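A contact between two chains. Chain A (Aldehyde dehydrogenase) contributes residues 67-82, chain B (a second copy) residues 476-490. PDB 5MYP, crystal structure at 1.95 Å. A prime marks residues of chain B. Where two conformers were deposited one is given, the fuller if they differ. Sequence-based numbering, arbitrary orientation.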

ATOM      1  N   ARG A  67      26.212  -0.730  22.523  0.50 19.73           N
ATOM      2  CA  ARG A  67      25.164   0.136  23.028  0.50 19.95           C
ATOM      3  C   ARG A  67      24.944  -0.212  24.499  0.50 20.32           C
ATOM      4  O   ARG A  67      24.885  -1.394  24.858  0.50 20.25           O
ATOM      5  CB  ARG A  67      23.898  -0.075  22.192  0.50 20.12           C
ATOM      6  CG  ARG A  67      22.737   0.829  22.550  0.50 20.16           C
ATOM      7  CD  ARG A  67      22.047   1.409  21.318  0.50 20.02           C
ATOM      8  NE  ARG A  67      21.806   0.466  20.223  0.50 19.81           N
ATOM      9  CZ  ARG A  67      20.869  -0.475  20.226  0.50 19.74           C
ATOM     10  NH1 ARG A  67      20.098  -0.646  21.286  0.50 19.62           N
ATOM     11  NH2 ARG A  67      20.720  -1.262  19.169  0.50 19.80           N
ATOM     12  N   HIS A  68      24.846   0.813  25.346  1.00 20.40           N
ATOM     13  CA  HIS A  68      24.657   0.624  26.793  1.00 20.86           C
ATOM     14  C   HIS A  68      23.281   0.014  27.077  1.00 21.17           C
ATOM     15  O   HIS A  68      22.314   0.307  26.369  1.00 20.23           O
ATOM     16  CB  HIS A  68      24.802   1.963  27.528  1.00 21.04           C
ATOM     17  CG  HIS A  68      24.975   1.834  29.011  1.00 21.23           C
ATOM     18  ND1 HIS A  68      23.916   1.660  29.877  1.00 21.05           N
ATOM     19  CD2 HIS A  68      26.086   1.885  29.785  1.00 21.07           C
ATOM     20  CE1 HIS A  68      24.367   1.588  31.116  1.00 21.18           C
ATOM     21  NE2 HIS A  68      25.680   1.726  31.089  1.00 21.24           N
ATOM     22  N   ARG A  69      23.219  -0.839  28.101  1.00 21.69           N
ATOM     23  CA  ARG A  69      21.985  -1.531  28.510  1.00 22.34           C
ATOM     24  C   ARG A  69      20.774  -0.603  28.624  1.00 21.97           C
ATOM     25  O   ARG A  69      19.693  -0.913  28.124  1.00 21.55           O
ATOM     26  CB  ARG A  69      22.204  -2.241  29.850  1.00 23.56           C
ATOM     27  CG  ARG A  69      20.926  -2.671  30.549  1.00 24.59           C
ATOM     28  CD  ARG A  69      21.226  -3.314  31.884  1.00 25.74           C
ATOM     29  NE  ARG A  69      20.009  -3.450  32.680  1.00 26.81           N
ATOM     30  CZ  ARG A  69      19.187  -4.500  32.665  1.00 27.83           C
ATOM     31  NH1 ARG A  69      19.429  -5.560  31.896  1.00 28.47           N
ATOM     32  NH2 ARG A  69      18.108  -4.493  33.444  1.00 28.44           N
ATOM     33  N   ASP A  70      20.968   0.517  29.313  1.00 21.45           N
ATOM     34  CA  ASP A  70      19.914   1.517  29.511  1.00 21.57           C
ATOM     35  C   ASP A  70      19.433   2.140  28.198  1.00 20.59           C
ATOM     36  O   ASP A  70      18.241   2.414  28.049  1.00 20.37           O
ATOM     37  CB  ASP A  70      20.389   2.625  30.465  1.00 22.34           C
ATOM     38  CG  ASP A  70      20.647   2.118  31.886  1.00 22.63           C
ATOM     39  OD1 ASP A  70      20.326   0.951  32.197  1.00 23.12           O
ATOM     40  OD2 ASP A  70      21.188   2.900  32.690  1.00 23.91           O
ATOM     41  N   GLU A  71      20.351   2.362  27.257  1.00 19.77           N
ATOM     42  CA  GLU A  71      19.983   2.853  25.922  1.00 19.20           C
ATOM     43  C   GLU A  71      19.120   1.816  25.194  1.00 18.80           C
ATOM     44  O   GLU A  71      18.106   2.162  24.590  1.00 18.64           O
ATOM     45  CB  GLU A  71      21.223   3.193  25.091  1.00 19.02           C
ATOM     46  CG  GLU A  71      20.929   4.081  23.886  1.00 18.91           C
ATOM     47  CD  GLU A  71      22.185   4.582  23.188  1.00 18.98           C
ATOM     48  OE1 GLU A  71      23.083   5.115  23.872  1.00 18.79           O
ATOM     49  OE2 GLU A  71      22.274   4.452  21.950  1.00 18.71           O
ATOM     50  N   THR A  72      19.526   0.552  25.274  1.00 18.10           N
ATOM     51  CA  THR A  72      18.766  -0.554  24.684  1.00 18.00           C
ATOM     52  C   THR A  72      17.391  -0.732  25.333  1.00 18.04           C
ATOM     53  O   THR A  72      16.414  -1.029  24.640  1.00 17.23           O
ATOM     54  CB  THR A  72      19.561  -1.874  24.764  1.00 17.80           C
ATOM     55  OG1 THR A  72      20.801  -1.714  24.069  1.00 17.55           O
ATOM     56  CG2 THR A  72      18.783  -3.040  24.142  1.00 17.68           C
ATOM     57  N   VAL A  73      17.316  -0.549  26.650  1.00 18.21           N
ATOM     58  CA  VAL A  73      16.031  -0.606  27.359  1.00 18.58           C
ATOM     59  C   VAL A  73      15.072   0.480  26.850  1.00 18.95           C
ATOM     60  O   VAL A  73      13.911   0.194  26.552  1.00 18.91           O
ATOM     61  CB  VAL A  73      16.221  -0.522  28.899  1.00 18.64           C
ATOM     62  CG1 VAL A  73      14.899  -0.286  29.621  1.00 18.93           C
ATOM     63  CG2 VAL A  73      16.881  -1.795  29.419  1.00 18.69           C
ATOM     64  N   VAL A  74      15.570   1.709  26.743  1.00 19.57           N
ATOM     65  CA  VAL A  74      14.773   2.852  26.279  1.00 19.79           C
ATOM     66  C   VAL A  74      14.360   2.702  24.806  1.00 19.77           C
ATOM     67  O   VAL A  74      13.211   2.971  24.459  1.00 19.16           O
ATOM     68  CB  VAL A  74      15.533   4.192  26.500  1.00 20.33           C
ATOM     69  CG1 VAL A  74      14.855   5.367  25.796  1.00 20.64           C
ATOM     70  CG2 VAL A  74      15.666   4.486  27.988  1.00 20.48           C
ATOM     71  N   MET A  75      15.291   2.268  23.959  1.00 19.22           N
ATOM     72  CA  MET A  75      15.085   2.261  22.504  1.00 19.25           C
ATOM     73  C   MET A  75      14.447   0.985  21.946  1.00 18.23           C
ATOM     74  O   MET A  75      13.797   1.044  20.901  1.00 17.69           O
ATOM     75  CB  MET A  75      16.413   2.522  21.778  1.00 20.07           C
ATOM     76  CG  MET A  75      17.065   3.866  22.092  1.00 21.07           C
ATOM     77  SD  MET A  75      16.056   5.311  21.709  1.00 22.79           S
ATOM     78  CE  MET A  75      15.872   5.154  19.937  1.00 22.47           C
ATOM     79  N   GLU A  76      14.633  -0.154  22.619  1.00 17.29           N
ATOM     80  CA  GLU A  76      14.168  -1.448  22.097  1.00 16.84           C
ATOM     81  C   GLU A  76      13.241  -2.216  23.041  1.00 16.69           C
ATOM     82  O   GLU A  76      12.137  -2.576  22.640  1.00 16.28           O
ATOM     83  CB  GLU A  76      15.357  -2.319  21.685  1.00 16.60           C
ATOM     84  CG  GLU A  76      16.203  -1.698  20.582  1.00 16.54           C
ATOM     85  CD  GLU A  76      17.120  -2.692  19.888  1.00 16.17           C
ATOM     86  OE1 GLU A  76      16.625  -3.549  19.125  1.00 16.29           O
ATOM     87  OE2 GLU A  76      18.339  -2.603  20.117  1.00 16.02           O
ATOM     88  N   ILE A  77      13.670  -2.441  24.285  1.00 16.56           N
ATOM     89  CA  ILE A  77      12.940  -3.325  25.203  1.00 16.92           C
ATOM     90  C   ILE A  77      11.581  -2.737  25.588  1.00 16.90           C
ATOM     91  O   ILE A  77      10.558  -3.403  25.440  1.00 16.53           O
ATOM     92  CB  ILE A  77      13.749  -3.641  26.491  1.00 17.23           C
ATOM     93  CG1 ILE A  77      15.108  -4.294  26.163  1.00 17.34           C
ATOM     94  CG2 ILE A  77      12.941  -4.530  27.441  1.00 17.43           C
ATOM     95  CD1 ILE A  77      15.032  -5.627  25.439  1.00 17.51           C
ATOM     96  N   LEU A  78      11.575  -1.498  26.071  1.00 17.12           N
ATOM     97  CA  LEU A  78      10.329  -0.845  26.495  1.00 17.54           C
ATOM     98  C   LEU A  78       9.320  -0.619  25.352  1.00 17.38           C
ATOM     99  O   LEU A  78       8.136  -0.885  25.541  1.00 16.65           O
ATOM    100  CB  LEU A  78      10.606   0.467  27.256  1.00 18.07           C
ATOM    101  CG  LEU A  78      11.237   0.343  28.648  1.00 18.47           C
ATOM    102  CD1 LEU A  78      11.556   1.728  29.198  1.00 18.78           C
ATOM    103  CD2 LEU A  78      10.349  -0.430  29.614  1.00 18.63           C
ATOM    104  N   PRO A  79       9.776  -0.133  24.175  1.00 17.58           N
ATOM    105  CA  PRO A  79       8.858  -0.051  23.024  1.00 17.59           C
ATOM    106  C   PRO A  79       8.247  -1.388  22.595  1.00 17.69           C
ATOM    107  O   PRO A  79       7.073  -1.428  22.237  1.00 17.20           O
ATOM    108  CB  PRO A  79       9.745   0.517  21.912  1.00 17.60           C
ATOM    109  CG  PRO A  79      10.728   1.355  22.635  1.00 17.59           C
ATOM    110  CD  PRO A  79      11.018   0.617  23.918  1.00 17.57           C
ATOM    111  N   LEU A  80       9.035  -2.463  22.637  1.00 18.20           N
ATOM    112  CA  LEU A  80       8.516  -3.804  22.350  1.00 18.61           C
ATOM    113  C   LEU A  80       7.467  -4.254  23.367  1.00 19.30           C
ATOM    114  O   LEU A  80       6.434  -4.796  22.983  1.00 18.67           O
ATOM    115  CB  LEU A  80       9.649  -4.835  22.268  1.00 18.49           C
ATOM    116  CG  LEU A  80      10.482  -4.808  20.983  1.00 18.39           C
ATOM    117  CD1 LEU A  80      11.656  -5.759  21.113  1.00 18.43           C
ATOM    118  CD2 LEU A  80       9.643  -5.153  19.757  1.00 18.51           C
ATOM    119  N   ARG A  81       7.735  -4.027  24.652  1.00 20.39           N
ATOM    120  CA  ARG A  81       6.773  -4.351  25.714  1.00 21.70           C
ATOM    121  C   ARG A  81       5.458  -3.601  25.519  1.00 20.93           C
ATOM    122  O   ARG A  81       4.382  -4.201  25.585  1.00 20.72           O
ATOM    123  CB  ARG A  81       7.356  -4.031  27.096  1.00 23.50           C
ATOM    124  CG  ARG A  81       6.528  -4.560  28.251  1.00 25.26           C
ATOM    125  CD  ARG A  81       7.083  -4.098  29.579  1.00 27.27           C
ATOM    126  NE  ARG A  81       6.728  -2.704  29.845  1.00 28.95           N
ATOM    127  CZ  ARG A  81       7.231  -1.959  30.831  1.00 30.62           C
ATOM    128  NH1 ARG A  81       8.145  -2.448  31.672  1.00 31.39           N
ATOM    129  NH2 ARG A  81       6.821  -0.698  30.974  1.00 31.32           N
ATOM    130  N   ASN A  82       5.553  -2.300  25.256  1.00 20.60           N
ATOM    131  CA  ASN A  82       4.373  -1.466  25.004  1.00 20.67           C
ATOM    132  C   ASN A  82       3.606  -1.905  23.757  1.00 19.91           C
ATOM    133  O   ASN A  82       2.378  -1.863  23.745  1.00 18.86           O
ATOM    134  CB  ASN A  82       4.763   0.013  24.879  1.00 21.69           C
ATOM    135  CG  ASN A  82       5.313   0.591  26.178  1.00 22.64           C
ATOM    136  OD1 ASN A  82       5.066   0.070  27.267  1.00 23.45           O
ATOM    137  ND2 ASN A  82       6.074   1.672  26.061  1.00 23.61           N
TER
ATOM    138  N   PRO B 476      24.640  11.176  30.739  1.00 26.18           N
ATOM    139  CA  PRO B 476      25.381   9.929  30.952  1.00 26.37           C
ATOM    140  C   PRO B 476      24.577   8.847  31.674  1.00 26.62           C
ATOM    141  O   PRO B 476      23.632   9.149  32.407  1.00 26.29           O
ATOM    142  CB  PRO B 476      26.573  10.378  31.805  1.00 26.42           C
ATOM    143  CG  PRO B 476      26.092  11.579  32.540  1.00 26.33           C
ATOM    144  CD  PRO B 476      25.003  12.215  31.721  1.00 26.31           C
ATOM    145  N   TYR B 477      24.963   7.597  31.444  1.00 27.21           N
ATOM    146  CA  TYR B 477      24.254   6.446  31.990  1.00 28.55           C
ATOM    147  C   TYR B 477      24.733   6.176  33.411  1.00 29.75           C
ATOM    148  O   TYR B 477      25.711   5.457  33.628  1.00 30.94           O
ATOM    149  CB  TYR B 477      24.415   5.234  31.066  1.00 28.49           C
ATOM    150  CG  TYR B 477      23.798   5.490  29.704  1.00 28.50           C
ATOM    151  CD1 TYR B 477      22.417   5.600  29.563  1.00 28.58           C
ATOM    152  CD2 TYR B 477      24.587   5.662  28.567  1.00 28.33           C
ATOM    153  CE1 TYR B 477      21.836   5.858  28.331  1.00 28.42           C
ATOM    154  CE2 TYR B 477      24.015   5.919  27.326  1.00 27.96           C
ATOM    155  CZ  TYR B 477      22.639   6.013  27.214  1.00 28.18           C
ATOM    156  OH  TYR B 477      22.048   6.270  25.999  1.00 27.44           O
ATOM    157  N   THR B 478      24.030   6.782  34.366  1.00 31.56           N
ATOM    158  CA  THR B 478      24.395   6.729  35.778  1.00 32.64           C
ATOM    159  C   THR B 478      23.763   5.527  36.476  1.00 34.29           C
ATOM    160  O   THR B 478      22.857   4.887  35.938  1.00 34.35           O
ATOM    161  CB  THR B 478      23.944   8.014  36.502  1.00 32.79           C
ATOM    162  OG1 THR B 478      22.521   8.162  36.388  1.00 32.58           O
ATOM    163  CG2 THR B 478      24.627   9.233  35.896  1.00 32.91           C
ATOM    164  N   THR B 479      24.257   5.230  37.678  1.00 35.67           N
ATOM    165  CA  THR B 479      23.669   4.191  38.532  1.00 36.97           C
ATOM    166  C   THR B 479      22.221   4.536  38.918  1.00 37.46           C
ATOM    167  O   THR B 479      21.381   3.642  39.025  1.00 38.48           O
ATOM    168  CB  THR B 479      24.506   3.965  39.811  1.00 37.55           C
ATOM    169  OG1 THR B 479      25.882   3.753  39.462  1.00 38.25           O
ATOM    170  CG2 THR B 479      24.004   2.752  40.592  1.00 37.87           C
ATOM    171  N   ALA B 480      21.946   5.828  39.114  1.00 37.59           N
ATOM    172  CA  ALA B 480      20.588   6.326  39.380  1.00 38.48           C
ATOM    173  C   ALA B 480      19.604   6.031  38.240  1.00 38.98           C
ATOM    174  O   ALA B 480      18.470   5.599  38.489  1.00 38.40           O
ATOM    175  CB  ALA B 480      20.621   7.823  39.660  1.00 38.78           C
ATOM    176  N   LYS B 481      20.036   6.264  37.000  1.00 39.34           N
ATOM    177  CA  LYS B 481      19.213   5.965  35.822  1.00 39.85           C
ATOM    178  C   LYS B 481      18.931   4.467  35.694  1.00 39.93           C
ATOM    179  O   LYS B 481      17.799   4.069  35.398  1.00 39.15           O
ATOM    180  CB  LYS B 481      19.886   6.468  34.542  1.00 40.31           C
ATOM    181  CG  LYS B 481      19.008   6.378  33.301  1.00 40.80           C
ATOM    182  CD  LYS B 481      19.824   6.484  32.023  1.00 40.73           C
ATOM    183  CE  LYS B 481      20.500   7.839  31.855  1.00 40.78           C
ATOM    184  NZ  LYS B 481      19.556   8.979  31.987  1.00 40.93           N
ATOM    185  N   SER B 482      19.966   3.651  35.903  1.00 40.68           N
ATOM    186  CA  SER B 482      19.830   2.191  35.884  1.00 41.72           C
ATOM    187  C   SER B 482      18.785   1.691  36.883  1.00 42.76           C
ATOM    188  O   SER B 482      17.985   0.817  36.547  1.00 42.80           O
ATOM    189  CB  SER B 482      21.180   1.524  36.158  1.00 41.67           C
ATOM    190  OG  SER B 482      22.112   1.868  35.149  1.00 41.46           O
ATOM    191  N   ARG B 483      18.794   2.255  38.091  0.50 43.41           N
ATOM    192  CA  ARG B 483      17.799   1.927  39.118  0.50 43.74           C
ATOM    193  C   ARG B 483      16.377   2.323  38.708  0.50 43.62           C
ATOM    194  O   ARG B 483      15.428   1.586  38.983  0.50 43.78           O
ATOM    195  CB  ARG B 483      18.156   2.601  40.451  0.50 44.24           C
ATOM    196  CG  ARG B 483      19.264   1.920  41.243  0.50 44.72           C
ATOM    197  CD  ARG B 483      19.124   2.186  42.737  0.50 44.96           C
ATOM    198  NE  ARG B 483      20.382   1.952  43.444  0.50 45.28           N
ATOM    199  CZ  ARG B 483      21.412   2.795  43.449  0.50 45.52           C
ATOM    200  NH1 ARG B 483      22.513   2.489  44.125  0.50 45.40           N
ATOM    201  NH2 ARG B 483      21.351   3.942  42.783  0.50 45.75           N
ATOM    202  N   VAL B 484      16.240   3.477  38.054  1.00 43.44           N
ATOM    203  CA  VAL B 484      14.938   3.956  37.553  1.00 43.58           C
ATOM    204  C   VAL B 484      14.391   3.028  36.453  1.00 43.43           C
ATOM    205  O   VAL B 484      13.218   2.635  36.495  1.00 42.81           O
ATOM    206  CB  VAL B 484      15.027   5.419  37.037  1.00 43.50           C
ATOM    207  CG1 VAL B 484      13.747   5.849  36.316  1.00 43.38           C
ATOM    208  CG2 VAL B 484      15.338   6.380  38.184  1.00 43.66           C
ATOM    209  N   LEU B 485      15.244   2.678  35.490  1.00 42.89           N
ATOM    210  CA  LEU B 485      14.851   1.773  34.401  1.00 43.42           C
ATOM    211  C   LEU B 485      14.618   0.329  34.873  1.00 44.21           C
ATOM    212  O   LEU B 485      13.688  -0.331  34.400  1.00 44.00           O
ATOM    213  CB  LEU B 485      15.877   1.805  33.261  1.00 42.81           C
ATOM    214  CG  LEU B 485      15.896   3.107  32.447  1.00 42.21           C
ATOM    215  CD1 LEU B 485      17.129   3.167  31.562  1.00 41.95           C
ATOM    216  CD2 LEU B 485      14.633   3.282  31.613  1.00 42.14           C
ATOM    217  N   ASN B 486      15.452  -0.152  35.798  1.00 45.06           N
ATOM    218  CA  ASN B 486      15.264  -1.487  36.396  1.00 46.28           C
ATOM    219  C   ASN B 486      13.954  -1.623  37.181  1.00 47.02           C
ATOM    220  O   ASN B 486      13.400  -2.718  37.255  1.00 47.21           O
ATOM    221  CB  ASN B 486      16.451  -1.870  37.301  1.00 46.27           C
ATOM    222  CG  ASN B 486      17.713  -2.203  36.514  1.00 46.95           C
ATOM    223  OD1 ASN B 486      17.690  -2.353  35.290  1.00 48.04           O
ATOM    224  ND2 ASN B 486      18.829  -2.310  37.223  1.00 47.17           N
ATOM    225  N   SER B 487      13.463  -0.523  37.752  1.00 47.85           N
ATOM    226  CA  SER B 487      12.157  -0.508  38.435  1.00 49.42           C
ATOM    227  C   SER B 487      10.980  -0.739  37.480  1.00 49.82           C
ATOM    228  O   SER B 487       9.969  -1.328  37.877  1.00 50.16           O
ATOM    229  CB  SER B 487      11.959   0.806  39.199  1.00 49.49           C
ATOM    230  OG  SER B 487      13.013   1.016  40.124  1.00 50.08           O
ATOM    231  N   LEU B 488      11.109  -0.278  36.235  1.00 50.66           N
ATOM    232  CA  LEU B 488      10.098  -0.529  35.194  1.00 51.18           C
ATOM    233  C   LEU B 488      10.106  -1.975  34.677  1.00 51.99           C
ATOM    234  O   LEU B 488       9.068  -2.489  34.249  1.00 51.52           O
ATOM    235  CB  LEU B 488      10.291   0.427  34.011  1.00 51.20           C
ATOM    236  CG  LEU B 488      10.177   1.928  34.304  1.00 51.35           C
ATOM    237  CD1 LEU B 488      10.651   2.749  33.115  1.00 51.15           C
ATOM    238  CD2 LEU B 488       8.748   2.299  34.677  1.00 51.69           C
ATOM    239  N   LEU B 489      11.271  -2.626  34.710  1.00 53.41           N
ATOM    240  CA  LEU B 489      11.451  -3.972  34.141  1.00 54.25           C
ATOM    241  C   LEU B 489      11.186  -5.107  35.140  1.00 55.46           C
ATOM    242  O   LEU B 489      11.688  -5.060  36.258  1.00 56.71           O
ATOM    243  CB  LEU B 489      12.885  -4.131  33.618  1.00 53.63           C
ATOM    244  CG  LEU B 489      13.332  -3.205  32.482  1.00 53.14           C
ATOM    245  CD1 LEU B 489      14.851  -3.183  32.390  1.00 52.61           C
ATOM    246  CD2 LEU B 489      12.716  -3.615  31.151  1.00 53.00           C
ATOM    247  N   LYS B 490      10.401  -6.107  34.743  1.00 56.61           N
ATOM    248  CA  LYS B 490      10.445  -7.450  35.368  1.00 57.25           C
ATOM    249  C   LYS B 490       9.561  -8.445  34.610  1.00 57.44           C
ATOM    250  O   LYS B 490      10.057  -9.340  33.927  1.00 59.08           O
ATOM    251  CB  LYS B 490      10.067  -7.433  36.864  1.00 58.29           C
ATOM    252  CG  LYS B 490      11.234  -7.688  37.814  1.00 58.72           C
ATOM    253  CD  LYS B 490      11.684  -9.144  37.780  1.00 59.24           C
ATOM    254  CE  LYS B 490      13.092  -9.315  38.329  1.00 59.62           C
ATOM    255  NZ  LYS B 490      13.634 -10.666  38.022  1.00 60.08           N
TER

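Two helices from two copies of the enzyme pack side by side, with a leucine-rich apolar centre and polar and aromatic contacts around it. Helix 69-82 of chain A and helix 479-488 of chain B run in broadly the same direction, at 40°, and their axes come within 10.4 Å. Together the stretches bury 726 Å².

Leu485′ is the knob of the contact. It points toward chain A and sits among Asp70, Val73, Val74 and Leu78. Leu485′ CD2 lies 4.0 Å from Val74 CG2 and 4.1 Å from Val73 CG1. Leu485′ CD1 lies 3.5 Å from Asp70 CB, so the aspartate contributes its methylene here. Further along, Leu489′ extends the apolar patch. Leu489′ CD1 is 3.9 Å from Val73 CG2, and Leu489′ CD2 is 3.8 Å from Ile77 CG2. Leu78 CD1 also meets Leu488′ CD1 at 4.1 Å.

At the N-terminal end of the chain A helix, the rings of His68 and Tyr477′ form an offset stack. Their planes are 10° apart and their centroids 4.7 Å apart. The offset places each CB over the face of the other ring. His68 ND1 also caps its own helix by accepting from Asp70 N at 3.2 Å, which ties the stacked ring to the backbone.

Polar bonds flank these contacts. Tyr477′ OH donates to Glu71 OE1 at 2.6 Å, a short bond to a carboxylate. Asp70 OD2 is 2.8 Å from Ser482′ OG, near the point where the two backbones draw close. The extended Arg69 side chain brings Arg69 NH2 to Asn486′ OD1 at 2.9 Å, and the 173° angle makes this bond nearly linear. Arg81 NH1 reaches Leu488′ O at 2.7 Å, but the 126° angle makes that bond weak.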